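Local coordinates for uncharacterized conserved protein (Idiomarina loihiensis, PDB 2QSD) that is of unknown function and belongs to the uncharacterised DUF1543 family, named for a domain with no assigned role, at residues F11-G16 / P35-T40; D58-L63 / P170-Y175; H64-Y69 / V107-S112. One frame throughout, in Å; residues are numbered along the deposited sequence.

Overall arrangement
Contacts 1 and 2 both reach one antiparallel sheet, their centres about 9 Å apart, because strand 9-17 of contact 1 and strand 56-62 of contact 2 are neighbours. Two probable backbone bonds tie them, Tyr14 N to Ser59 O at 2.6 Å and Asp58 N to Tyr14 O at 2.8 Å. Contact 3 stands apart, its centre about 20 Å from theirs, and brings together two further antiparallel sheets. Residues 64-69 follow directly on 58-63, and both segments of contact 3 fall between 63 and 170, so it is nested within the loop that contact 2 closes. It reaches contact 1 through Leu12 CD2 and Val107 CG2, 4.1 Å apart. No active site or ligand is established here.

Contact 1. Residues F11-G16 / P35-T40; sequences FLVYVG and PSMEET
Phe11 and Met37, a selenomethionine, bury most of the surface in this contact, with Val13 and Thr40 adding smaller shares. The selenium of Met37 sits over one face of the Phe11 ring, displaced toward the rim, 4.3 Å from the centroid and 16° off the normal. Getting there takes a folded side chain: CG lies anti to the backbone N (chi1 -166°), then the chain bends at chi2 and chi3, so that Met37 CE ends 3.8 Å from Val13 CG1. This Met-aromatic contact sets the loop that follows strand 26-34 against strand 9-17, whose Phe11 and Val13 both point toward that loop. The far end of the ring meets loop backbone, with Phe11 CE1 3.8 Å from Ser36 O and CZ 4.0 Å from Met37 N. The side chains of Thr40 and Phe11 cross at about a right angle, Thr40 CG2 coming 3.9 Å from Phe11 CD1. An alanine in place of Phe11 would probably cost the selenium its aromatic partner and leave Ser36 and Thr40 less firmly packed against the strand. Within the loop, Met37 O accepts two bonds from Thr40, from OG1 at 2.6 Å and backbone N at 3.0 Å, closing a turn before helix 41-47.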
ATOM      1  N   PHE A  11       0.801  -7.609  19.333  1.00 33.42           N
ATOM      2  CA  PHE A  11       1.361  -6.523  18.553  1.00 34.37           C
ATOM      3  C   PHE A  11       0.597  -6.342  17.254  1.00 39.83           C
ATOM      4  O   PHE A  11       0.226  -7.316  16.588  1.00 39.68           O
ATOM      5  CB  PHE A  11       2.816  -6.803  18.208  1.00 37.68           C
ATOM      6  CG  PHE A  11       3.739  -6.866  19.392  1.00 37.61           C
ATOM      7  CD1 PHE A  11       4.163  -8.097  19.888  1.00 33.93           C
ATOM      8  CD2 PHE A  11       4.229  -5.698  19.977  1.00 38.18           C
ATOM      9  CE1 PHE A  11       5.053  -8.169  20.957  1.00 39.04           C
ATOM     10  CE2 PHE A  11       5.113  -5.757  21.052  1.00 38.02           C
ATOM     11  CZ  PHE A  11       5.525  -6.996  21.542  1.00 42.75           C
ATOM     12  N   LEU A  12       0.363  -5.087  16.901  1.00 36.37           N
ATOM     13  CA  LEU A  12      -0.108  -4.738  15.574  1.00 36.27           C
ATOM     14  C   LEU A  12       1.076  -4.130  14.829  1.00 41.44           C
ATOM     15  O   LEU A  12       1.611  -3.108  15.242  1.00 38.32           O
ATOM     16  CB  LEU A  12      -1.343  -3.832  15.685  1.00 33.72           C
ATOM     17  CG  LEU A  12      -1.792  -2.530  14.996  1.00 48.59           C
ATOM     18  CD1 LEU A  12      -1.225  -2.222  13.630  1.00 51.06           C
ATOM     19  CD2 LEU A  12      -3.315  -2.515  14.941  1.00 42.59           C
ATOM     20  N   VAL A  13       1.500  -4.787  13.751  1.00 44.01           N
ATOM     21  CA  VAL A  13       2.705  -4.394  13.020  1.00 37.03           C
ATOM     22  C   VAL A  13       2.390  -3.951  11.595  1.00 43.17           C
ATOM     23  O   VAL A  13       1.546  -4.536  10.916  1.00 48.81           O
ATOM     24  CB  VAL A  13       3.788  -5.519  13.004  1.00 40.03           C
ATOM     25  CG1 VAL A  13       4.238  -5.869  14.404  1.00 45.19           C
ATOM     26  CG2 VAL A  13       3.287  -6.766  12.332  1.00 47.70           C
ATOM     27  N   TYR A  14       3.066  -2.901  11.154  1.00 42.34           N
ATOM     28  CA  TYR A  14       2.905  -2.382   9.806  1.00 41.80           C
ATOM     29  C   TYR A  14       4.172  -2.753   9.059  1.00 42.20           C
ATOM     30  O   TYR A  14       5.264  -2.294   9.393  1.00 40.30           O
ATOM     31  CB  TYR A  14       2.720  -0.871   9.873  1.00 44.40           C
ATOM     32  CG  TYR A  14       2.425  -0.157   8.574  1.00 46.52           C
ATOM     33  CD1 TYR A  14       1.240  -0.389   7.872  1.00 48.23           C
ATOM     34  CD2 TYR A  14       3.309   0.804   8.075  1.00 56.08           C
ATOM     35  CE1 TYR A  14       0.954   0.286   6.686  1.00 48.69           C
ATOM     36  CE2 TYR A  14       3.035   1.493   6.887  1.00 51.86           C
ATOM     37  CZ  TYR A  14       1.858   1.227   6.201  1.00 50.52           C
ATOM     38  OH  TYR A  14       1.587   1.899   5.035  1.00 49.19           O
ATOM     39  N   VAL A  15       4.033  -3.633   8.078  1.00 37.28           N
ATOM     40  CA  VAL A  15       5.197  -4.159   7.380  1.00 34.95           C
ATOM     41  C   VAL A  15       5.160  -3.780   5.913  1.00 39.75           C
ATOM     42  O   VAL A  15       4.100  -3.470   5.370  1.00 47.58           O
ATOM     43  CB  VAL A  15       5.332  -5.683   7.551  1.00 37.32           C
ATOM     44  CG1 VAL A  15       5.629  -6.016   8.993  1.00 32.89           C
ATOM     45  CG2 VAL A  15       4.063  -6.404   7.103  1.00 35.46           C
ATOM     46  N   GLY A  16       6.328  -3.795   5.282  1.00 43.01           N
ATOM     47  CA  GLY A  16       6.466  -3.379   3.893  1.00 32.93           C
ATOM     48  C   GLY A  16       7.396  -4.274   3.105  1.00 39.55           C
ATOM     49  O   GLY A  16       8.267  -4.951   3.664  1.00 38.70           O
ATOM     50  N   PRO A  35       6.350 -12.821  23.399  1.00 50.16           N
ATOM     51  CA  PRO A  35       6.922 -12.166  24.594  1.00 54.09           C
ATOM     52  C   PRO A  35       7.696 -10.895  24.247  1.00 56.10           C
ATOM     53  O   PRO A  35       7.752  -9.956  25.046  1.00 55.50           O
ATOM     54  CB  PRO A  35       7.893 -13.217  25.153  1.00 54.49           C
ATOM     55  CG  PRO A  35       7.562 -14.506  24.434  1.00 54.85           C
ATOM     56  CD  PRO A  35       6.980 -14.126  23.122  1.00 46.75           C
ATOM     57  N   SER A  36       8.303 -10.887  23.066  1.00 56.87           N
ATOM     58  CA  SER A  36       9.024  -9.725  22.570  1.00 54.10           C
ATOM     59  C   SER A  36       8.722  -9.536  21.092  1.00 52.01           C
ATOM     60  O   SER A  36       8.132 -10.406  20.453  1.00 51.15           O
ATOM     61  CB  SER A  36      10.532  -9.887  22.789  1.00 51.50           C
ATOM     62  OG  SER A  36      11.049 -10.987  22.056  1.00 59.84           O
HETATM   63  N   MSE A  37       9.139  -8.392  20.566  1.00 52.58           N
HETATM   64  CA  MSE A  37       8.965  -8.050  19.168  1.00 46.04           C
HETATM   65  C   MSE A  37       9.743  -9.004  18.246  1.00 55.59           C
HETATM   66  O   MSE A  37       9.175  -9.546  17.289  1.00 52.83           O
HETATM   67  CB  MSE A  37       9.375  -6.592  18.968  1.00 49.10           C
HETATM   68  CG  MSE A  37       8.953  -5.965  17.653  1.00 69.36           C
HETATM   69 SE   MSE A  37       7.137  -6.334  17.009  1.00 75.64          SE
HETATM   70  CE  MSE A  37       7.825  -6.851  15.305  1.00 44.96           C
ATOM     71  N   GLU A  38      11.019  -9.240  18.569  1.00 53.74           N
ATOM     72  CA  GLU A  38      11.898 -10.142  17.806  1.00 54.87           C
ATOM     73  C   GLU A  38      11.399 -11.582  17.752  1.00 52.23           C
ATOM     74  O   GLU A  38      11.723 -12.319  16.826  1.00 57.76           O
ATOM     75  CB  GLU A  38      13.322 -10.133  18.374  1.00 54.53           C
ATOM     76  CG  GLU A  38      14.083  -8.832  18.171  1.00 58.88           C
ATOM     77  CD  GLU A  38      15.562  -8.936  18.532  1.00 63.84           C
ATOM     78  OE1 GLU A  38      15.957  -9.898  19.236  1.00 61.29           O
ATOM     79  OE2 GLU A  38      16.333  -8.043  18.110  1.00 61.90           O
ATOM     80  N   GLU A  39      10.611 -11.982  18.743  1.00 52.97           N
ATOM     81  CA  GLU A  39      10.057 -13.331  18.768  1.00 59.24           C
ATOM     82  C   GLU A  39       8.801 -13.485  17.911  1.00 52.75           C
ATOM     83  O   GLU A  39       8.243 -14.577  17.821  1.00 53.79           O
ATOM     84  CB  GLU A  39       9.816 -13.799  20.206  1.00 56.79           C
ATOM     85  CG  GLU A  39      11.106 -14.165  20.939  1.00 65.21           C
ATOM     86  CD  GLU A  39      10.859 -14.668  22.346  1.00 77.32           C
ATOM     87  OE1 GLU A  39      10.552 -15.869  22.505  1.00 92.13           O
ATOM     88  OE2 GLU A  39      10.982 -13.864  23.294  1.00 87.67           O
ATOM     89  N   THR A  40       8.366 -12.398  17.277  1.00 52.01           N
ATOM     90  CA  THR A  40       7.221 -12.449  16.369  1.00 47.90           C
ATOM     91  C   THR A  40       7.653 -12.508  14.901  1.00 47.75           C
ATOM     92  O   THR A  40       6.807 -12.662  14.010  1.00 40.38           O
ATOM     93  CB  THR A  40       6.260 -11.258  16.566  1.00 46.94           C
ATOM     94  OG1 THR A  40       6.878 -10.051  16.104  1.00 47.44           O
ATOM     95  CG2 THR A  40       5.848 -11.108  18.030  1.00 43.50           C
TER

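Contact 2. Residues D58-L63 / P170-Y175; sequences DSFVHL and PDWKGY
Asp171 OD2 accepts the backbone N-H of His62 at 2.9 Å in a nearly straight bond (176°), although the donor stands 47° out of the carboxylate plane. A water 2.9 Å from Asp171 OD1 is placed to bridge it to His62 O. Backbone bonds carry the pairing onward: Asp171 N to Phe60 O at 2.9 Å, a weak one from Phe60 N to Trp172 O at 3.3 Å, and Gly174 N to Asp58 O at 2.8 Å. Phe60 and Trp172 form an antiparallel hydrogen-bonded pair, although Phe60 O takes its N-H from Asp171, one residue earlier; Ser59 and Lys173 form the adjoining non-hydrogen-bonded pair. On the face bearing Phe60 and Trp172, the phenyl and six-membered indole rings are inclined by 27° but slid apart, centroids 5.8 Å apart. They touch at their near sides, Phe60 CD1 lying 3.7 Å from Trp172 CE3, while Phe60 CE1 packs on Trp172 CB. Ser59 and Lys173 meet through CB on the other face, where Ser59 OG bonds Tyr102 OH. Asp58 OD1 bonds His56 ND1. Strand 172-173 and, after the corner at Gly174, strand 175-177 pair with strand 56-62, whose other side pairs with strand 9-17; there Asp58 and Ser59 face Tyr14 in a classic beta bulge.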
ATOM      1  N   ASP A  58       7.888  -1.334   9.529  1.00 44.79           N
ATOM      2  CA  ASP A  58       7.804   0.134   9.431  1.00 42.77           C
ATOM      3  C   ASP A  58       7.242   0.838  10.666  1.00 48.71           C
ATOM      4  O   ASP A  58       7.717   1.906  11.041  1.00 49.95           O
ATOM      5  CB  ASP A  58       7.041   0.561   8.174  1.00 47.06           C
ATOM      6  CG  ASP A  58       7.843   0.336   6.899  1.00 64.37           C
ATOM      7  OD1 ASP A  58       9.065   0.081   6.993  1.00 59.19           O
ATOM      8  OD2 ASP A  58       7.251   0.411   5.800  1.00 77.66           O
ATOM      9  N   SER A  59       6.212   0.255  11.271  1.00 47.30           N
ATOM     10  CA  SER A  59       5.744   0.682  12.583  1.00 44.84           C
ATOM     11  C   SER A  59       5.062  -0.471  13.301  1.00 47.18           C
ATOM     12  O   SER A  59       4.684  -1.462  12.680  1.00 50.77           O
ATOM     13  CB  SER A  59       4.805   1.888  12.491  1.00 41.44           C
ATOM     14  OG  SER A  59       3.605   1.563  11.823  1.00 43.54           O
ATOM     15  N   PHE A  60       4.931  -0.337  14.616  1.00 45.16           N
ATOM     16  CA  PHE A  60       4.178  -1.281  15.421  1.00 41.11           C
ATOM     17  C   PHE A  60       3.647  -0.638  16.695  1.00 40.88           C
ATOM     18  O   PHE A  60       4.138   0.406  17.133  1.00 42.45           O
ATOM     19  CB  PHE A  60       5.009  -2.529  15.759  1.00 39.19           C
ATOM     20  CG  PHE A  60       6.138  -2.282  16.722  1.00 43.89           C
ATOM     21  CD1 PHE A  60       7.417  -2.016  16.254  1.00 45.78           C
ATOM     22  CD2 PHE A  60       5.930  -2.346  18.099  1.00 42.36           C
ATOM     23  CE1 PHE A  60       8.468  -1.797  17.134  1.00 55.78           C
ATOM     24  CE2 PHE A  60       6.972  -2.121  18.988  1.00 52.76           C
ATOM     25  CZ  PHE A  60       8.245  -1.849  18.506  1.00 51.43           C
ATOM     26  N   VAL A  61       2.655  -1.290  17.291  1.00 39.27           N
ATOM     27  CA  VAL A  61       2.164  -0.931  18.613  1.00 33.94           C
ATOM     28  C   VAL A  61       1.810  -2.188  19.397  1.00 32.02           C
ATOM     29  O   VAL A  61       1.230  -3.128  18.856  1.00 37.17           O
ATOM     30  CB  VAL A  61       0.976   0.075  18.539  1.00 43.22           C
ATOM     31  CG1 VAL A  61      -0.150  -0.439  17.628  1.00 37.38           C
ATOM     32  CG2 VAL A  61       0.456   0.434  19.933  1.00 39.93           C
ATOM     33  N   HIS A  62       2.221  -2.216  20.661  1.00 45.39           N
ATOM     34  CA  HIS A  62       1.764  -3.218  21.614  1.00 39.74           C
ATOM     35  C   HIS A  62       0.356  -2.815  22.002  1.00 39.89           C
ATOM     36  O   HIS A  62       0.152  -1.754  22.596  1.00 40.69           O
ATOM     37  CB  HIS A  62       2.702  -3.248  22.831  1.00 39.75           C
ATOM     38  CG  HIS A  62       2.188  -4.042  23.996  1.00 50.43           C
ATOM     39  ND1 HIS A  62       2.510  -3.729  25.300  1.00 49.25           N
ATOM     40  CD2 HIS A  62       1.388  -5.133  24.060  1.00 48.67           C
ATOM     41  CE1 HIS A  62       1.932  -4.592  26.114  1.00 41.13           C
ATOM     42  NE2 HIS A  62       1.241  -5.451  25.387  1.00 42.76           N
ATOM     43  N   LEU A  63      -0.608  -3.657  21.644  1.00 38.76           N
ATOM     44  CA  LEU A  63      -2.025  -3.379  21.874  1.00 44.20           C
ATOM     45  C   LEU A  63      -2.488  -4.075  23.153  1.00 40.82           C
ATOM     46  O   LEU A  63      -2.530  -5.304  23.198  1.00 39.31           O
ATOM     47  CB  LEU A  63      -2.841  -3.912  20.696  1.00 42.61           C
ATOM     48  CG  LEU A  63      -3.739  -3.010  19.851  1.00 50.24           C
ATOM     49  CD1 LEU A  63      -4.829  -3.862  19.216  1.00 46.15           C
ATOM     50  CD2 LEU A  63      -4.347  -1.841  20.623  1.00 43.40           C
ATOM     51  N   PRO A 170       1.683   4.545  16.938  1.00 46.06           N
ATOM     52  CA  PRO A 170       2.832   3.638  17.045  1.00 41.90           C
ATOM     53  C   PRO A 170       3.671   3.836  18.309  1.00 44.08           C
ATOM     54  O   PRO A 170       3.816   4.962  18.791  1.00 45.78           O
ATOM     55  CB  PRO A 170       3.676   3.992  15.813  1.00 44.18           C
ATOM     56  CG  PRO A 170       2.770   4.784  14.913  1.00 39.37           C
ATOM     57  CD  PRO A 170       1.846   5.499  15.823  1.00 39.74           C
ATOM     58  N   ASP A 171       4.199   2.738  18.842  1.00 38.75           N
ATOM     59  CA  ASP A 171       5.245   2.791  19.852  1.00 41.99           C
ATOM     60  C   ASP A 171       6.541   3.254  19.181  1.00 43.11           C
ATOM     61  O   ASP A 171       7.348   3.964  19.774  1.00 51.61           O
ATOM     62  CB  ASP A 171       5.460   1.406  20.484  1.00 32.89           C
ATOM     63  CG  ASP A 171       4.272   0.938  21.310  1.00 43.28           C
ATOM     64  OD1 ASP A 171       3.429   1.782  21.692  1.00 43.87           O
ATOM     65  OD2 ASP A 171       4.185  -0.279  21.589  1.00 37.81           O
ATOM     66  N   TRP A 172       6.717   2.834  17.933  1.00 42.09           N
ATOM     67  CA  TRP A 172       7.932   3.052  17.175  1.00 47.08           C
ATOM     68  C   TRP A 172       7.567   3.153  15.702  1.00 50.16           C
ATOM     69  O   TRP A 172       6.679   2.443  15.237  1.00 51.74           O
ATOM     70  CB  TRP A 172       8.891   1.876  17.392  1.00 42.99           C
ATOM     71  CG  TRP A 172      10.093   1.882  16.487  1.00 49.29           C
ATOM     72  CD1 TRP A 172      11.294   2.481  16.726  1.00 43.39           C
ATOM     73  CD2 TRP A 172      10.206   1.257  15.198  1.00 56.93           C
ATOM     74  NE1 TRP A 172      12.148   2.272  15.669  1.00 53.89           N
ATOM     75  CE2 TRP A 172      11.508   1.527  14.717  1.00 55.29           C
ATOM     76  CE3 TRP A 172       9.332   0.500  14.402  1.00 51.21           C
ATOM     77  CZ2 TRP A 172      11.959   1.067  13.475  1.00 55.95           C
ATOM     78  CZ3 TRP A 172       9.778   0.047  13.168  1.00 50.80           C
ATOM     79  CH2 TRP A 172      11.083   0.332  12.717  1.00 53.27           C
ATOM     80  N   LYS A 173       8.255   4.033  14.979  1.00 52.31           N
ATOM     81  CA  LYS A 173       8.193   4.064  13.518  1.00 53.66           C
ATOM     82  C   LYS A 173       9.579   4.282  12.915  1.00 55.70           C
ATOM     83  O   LYS A 173      10.437   4.927  13.521  1.00 59.00           O
ATOM     84  CB  LYS A 173       7.172   5.087  13.001  1.00 50.26           C
ATOM     85  CG  LYS A 173       7.389   6.514  13.464  1.00 76.73           C
ATOM     86  CD  LYS A 173       6.170   7.379  13.166  1.00 87.72           C
ATOM     87  CE  LYS A 173       6.300   8.754  13.813  1.00 96.74           C
ATOM     88  NZ  LYS A 173       5.019   9.512  13.778  1.00101.66           N
ATOM     89  N   GLY A 174       9.796   3.721  11.730  1.00 56.75           N
ATOM     90  CA  GLY A 174      11.095   3.765  11.067  1.00 50.88           C
ATOM     91  C   GLY A 174      11.224   2.710   9.989  1.00 51.87           C
ATOM     92  O   GLY A 174      10.250   2.391   9.308  1.00 50.14           O
ATOM     93  N   TYR A 175      12.431   2.171   9.833  1.00 52.83           N
ATOM     94  CA  TYR A 175      12.720   1.179   8.809  1.00 50.19           C
ATOM     95  C   TYR A 175      13.602   0.104   9.413  1.00 49.15           C
ATOM     96  O   TYR A 175      14.762   0.352   9.714  1.00 56.54           O
ATOM     97  CB  TYR A 175      13.425   1.836   7.612  1.00 53.45           C
ATOM     98  CG  TYR A 175      13.598   0.928   6.403  1.00 56.77           C
ATOM     99  CD1 TYR A 175      12.674   0.944   5.359  1.00 54.08           C
ATOM    100  CD2 TYR A 175      14.689   0.062   6.301  1.00 56.83           C
ATOM    101  CE1 TYR A 175      12.831   0.118   4.245  1.00 57.59           C
ATOM    102  CE2 TYR A 175      14.850  -0.772   5.199  1.00 61.11           C
ATOM    103  CZ  TYR A 175      13.920  -0.739   4.175  1.00 63.64           C
ATOM    104  OH  TYR A 175      14.090  -1.562   3.083  1.00 66.74           O
TER
HETATM  105  O   HOH W   1       2.044   0.111  23.672  1.00 37.29           O

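Contact 3. Residues H64-Y69 / V107-S112; sequences HHVDGY and VVVADS
Gln166 OE1 is gripped by two N-H groups, the backbone N of His64 and that of His65. Beyond them, Tyr69 N donates to Val66 O at 2.9 Å, and Val66 N returns a bond to Tyr69 O at the same length. These two bonds close a type I' turn, so that Asp67 and Gly68 form the tip of a tight beta hairpin. At Gly68 a side chain would be jammed against the carbonyl oxygen of Asp67. The polar link across the contact is looser: Val109 N donates a weak bond to Asp67 OD2 at 3.3 Å, the aspartate reaching from the hairpin tip to the backbone of strand 105-110.

Val109 is the apolar centre. Both of its methyl groups are used, and the first torsion (chi1 172°) sends them to different partners. Val109 CG1, anti to the backbone N, lies over one face of the Tyr69 ring, 3.9 Å from the centroid and 21° off the normal, which is a CH-pi contact. Val109 CG2 approaches Val66 O at 3.5 Å and Val66 CG1 at 3.9 Å. Val66 also crosses Val107 at about a right angle, its CG2 3.9 Å from Val107 CG1.

The hairpin of strands 65-66 and 69-74 is thereby packed against strand 105-110, an outer strand of a separate three-stranded sheet. Leu86 of the adjoining strand 85-90 touches both Val66 and Val107, while Ala110 faces helix 113-122, for which Ser112 is the N-cap.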
ATOM      1  N   HIS A  64      -2.828  -3.304  24.186  1.00 42.80           N
ATOM      2  CA  HIS A  64      -3.264  -3.887  25.468  1.00 37.21           C
ATOM      3  C   HIS A  64      -4.671  -3.477  25.901  1.00 44.24           C
ATOM      4  O   HIS A  64      -5.316  -4.180  26.692  1.00 41.81           O
ATOM      5  CB  HIS A  64      -2.254  -3.619  26.592  1.00 35.52           C
ATOM      6  CG  HIS A  64      -1.797  -2.195  26.679  1.00 43.93           C
ATOM      7  ND1 HIS A  64      -2.593  -1.183  27.173  1.00 47.29           N
ATOM      8  CD2 HIS A  64      -0.618  -1.617  26.349  1.00 44.00           C
ATOM      9  CE1 HIS A  64      -1.931  -0.041  27.129  1.00 37.33           C
ATOM     10  NE2 HIS A  64      -0.730  -0.277  26.630  1.00 45.64           N
ATOM     11  N   HIS A  65      -5.147  -2.351  25.375  1.00 42.37           N
ATOM     12  CA  HIS A  65      -6.481  -1.858  25.691  1.00 39.11           C
ATOM     13  C   HIS A  65      -7.154  -1.270  24.468  1.00 43.26           C
ATOM     14  O   HIS A  65      -6.515  -0.544  23.702  1.00 42.20           O
ATOM     15  CB  HIS A  65      -6.419  -0.799  26.793  1.00 40.13           C
ATOM     16  CG  HIS A  65      -6.266  -1.369  28.166  1.00 44.70           C
ATOM     17  ND1 HIS A  65      -5.037  -1.601  28.744  1.00 43.86           N
ATOM     18  CD2 HIS A  65      -7.188  -1.753  29.076  1.00 44.35           C
ATOM     19  CE1 HIS A  65      -5.209  -2.107  29.952  1.00 47.17           C
ATOM     20  NE2 HIS A  65      -6.506  -2.207  30.179  1.00 40.60           N
ATOM     21  N   VAL A  66      -8.434  -1.609  24.283  1.00 40.40           N
ATOM     22  CA  VAL A  66      -9.284  -1.037  23.228  1.00 44.46           C
ATOM     23  C   VAL A  66     -10.679  -0.725  23.804  1.00 48.31           C
ATOM     24  O   VAL A  66     -11.344  -1.618  24.339  1.00 52.81           O
ATOM     25  CB  VAL A  66      -9.443  -1.989  21.993  1.00 42.43           C
ATOM     26  CG1 VAL A  66     -10.387  -1.376  20.951  1.00 38.50           C
ATOM     27  CG2 VAL A  66      -8.112  -2.295  21.339  1.00 38.51           C
ATOM     28  N   ASP A  67     -11.101   0.537  23.695  1.00 46.73           N
ATOM     29  CA  ASP A  67     -12.444   1.002  24.107  1.00 52.27           C
ATOM     30  C   ASP A  67     -12.851   0.619  25.540  1.00 49.45           C
ATOM     31  O   ASP A  67     -14.000   0.251  25.794  1.00 52.57           O
ATOM     32  CB  ASP A  67     -13.526   0.544  23.109  1.00 54.64           C
ATOM     33  CG  ASP A  67     -13.334   1.117  21.712  1.00 64.27           C
ATOM     34  OD1 ASP A  67     -12.728   2.203  21.566  1.00 67.41           O
ATOM     35  OD2 ASP A  67     -13.811   0.473  20.751  1.00 65.85           O
ATOM     36  N   GLY A  68     -11.898   0.691  26.465  1.00 42.59           N
ATOM     37  CA  GLY A  68     -12.156   0.360  27.856  1.00 37.90           C
ATOM     38  C   GLY A  68     -11.945  -1.099  28.219  1.00 43.01           C
ATOM     39  O   GLY A  68     -12.081  -1.470  29.388  1.00 44.82           O
ATOM     40  N   TYR A  69     -11.611  -1.924  27.226  1.00 38.65           N
ATOM     41  CA  TYR A  69     -11.391  -3.355  27.440  1.00 42.78           C
ATOM     42  C   TYR A  69      -9.908  -3.700  27.445  1.00 43.79           C
ATOM     43  O   TYR A  69      -9.153  -3.228  26.602  1.00 46.66           O
ATOM     44  CB  TYR A  69     -12.108  -4.192  26.370  1.00 42.78           C
ATOM     45  CG  TYR A  69     -13.621  -4.169  26.448  1.00 42.26           C
ATOM     46  CD1 TYR A  69     -14.323  -5.189  27.091  1.00 42.26           C
ATOM     47  CD2 TYR A  69     -14.354  -3.136  25.865  1.00 42.88           C
ATOM     48  CE1 TYR A  69     -15.718  -5.176  27.163  1.00 33.68           C
ATOM     49  CE2 TYR A  69     -15.745  -3.112  25.933  1.00 47.19           C
ATOM     50  CZ  TYR A  69     -16.416  -4.133  26.581  1.00 46.74           C
ATOM     51  OH  TYR A  69     -17.790  -4.109  26.639  1.00 60.22           O
ATOM     52  N   VAL A 107      -9.200  -0.148  15.448  1.00 52.15           N
ATOM     53  CA  VAL A 107      -9.597  -1.361  16.147  1.00 46.95           C
ATOM     54  C   VAL A 107     -10.697  -0.981  17.133  1.00 49.25           C
ATOM     55  O   VAL A 107     -10.572   0.009  17.855  1.00 56.03           O
ATOM     56  CB  VAL A 107      -8.405  -2.031  16.878  1.00 53.33           C
ATOM     57  CG1 VAL A 107      -8.852  -3.294  17.610  1.00 56.59           C
ATOM     58  CG2 VAL A 107      -7.281  -2.378  15.892  1.00 43.37           C
ATOM     59  N   VAL A 108     -11.788  -1.744  17.131  1.00 47.86           N
ATOM     60  CA  VAL A 108     -12.926  -1.505  18.027  1.00 45.93           C
ATOM     61  C   VAL A 108     -13.387  -2.797  18.699  1.00 50.09           C
ATOM     62  O   VAL A 108     -13.032  -3.897  18.266  1.00 51.40           O
ATOM     63  CB  VAL A 108     -14.158  -0.868  17.297  1.00 47.22           C
ATOM     64  CG1 VAL A 108     -13.860   0.549  16.800  1.00 45.53           C
ATOM     65  CG2 VAL A 108     -14.673  -1.768  16.163  1.00 40.90           C
ATOM     66  N   VAL A 109     -14.184  -2.653  19.755  1.00 54.06           N
ATOM     67  CA  VAL A 109     -14.791  -3.794  20.438  1.00 54.08           C
ATOM     68  C   VAL A 109     -16.286  -3.835  20.121  1.00 57.90           C
ATOM     69  O   VAL A 109     -17.007  -2.860  20.362  1.00 61.18           O
ATOM     70  CB  VAL A 109     -14.545  -3.739  21.965  1.00 50.61           C
ATOM     71  CG1 VAL A 109     -15.332  -4.824  22.687  1.00 52.36           C
ATOM     72  CG2 VAL A 109     -13.065  -3.881  22.263  1.00 45.92           C
ATOM     73  N   ALA A 110     -16.740  -4.953  19.562  1.00 57.49           N
ATOM     74  CA  ALA A 110     -18.149  -5.108  19.188  1.00 64.82           C
ATOM     75  C   ALA A 110     -18.619  -6.556  19.279  1.00 65.76           C
ATOM     76  O   ALA A 110     -17.803  -7.473  19.414  1.00 62.39           O
ATOM     77  CB  ALA A 110     -18.392  -4.557  17.796  1.00 59.61           C
ATOM     78  N   ASP A 111     -19.936  -6.753  19.212  1.00 73.61           N
ATOM     79  CA  ASP A 111     -20.523  -8.098  19.267  1.00 83.29           C
ATOM     80  C   ASP A 111     -20.652  -8.742  17.883  1.00 84.50           C
ATOM     81  O   ASP A 111     -20.523  -9.960  17.740  1.00 85.87           O
ATOM     82  CB  ASP A 111     -21.869  -8.103  20.013  1.00 86.64           C
ATOM     83  CG  ASP A 111     -22.823  -6.999  19.553  1.00 95.62           C
ATOM     84  OD1 ASP A 111     -23.862  -6.810  20.219  1.00102.04           O
ATOM     85  OD2 ASP A 111     -22.553  -6.320  18.540  1.00 99.25           O
ATOM     86  N   SER A 112     -20.891  -7.910  16.873  1.00 85.04           N
ATOM     87  CA  SER A 112     -21.087  -8.366  15.501  1.00 84.24           C
ATOM     88  C   SER A 112     -20.230  -7.540  14.542  1.00 82.75           C
ATOM     89  O   SER A 112     -19.930  -6.382  14.842  1.00 84.56           O
ATOM     90  CB  SER A 112     -22.564  -8.229  15.116  1.00 82.78           C
ATOM     91  OG  SER A 112     -22.886  -6.880  14.818  1.00 78.06           O
TER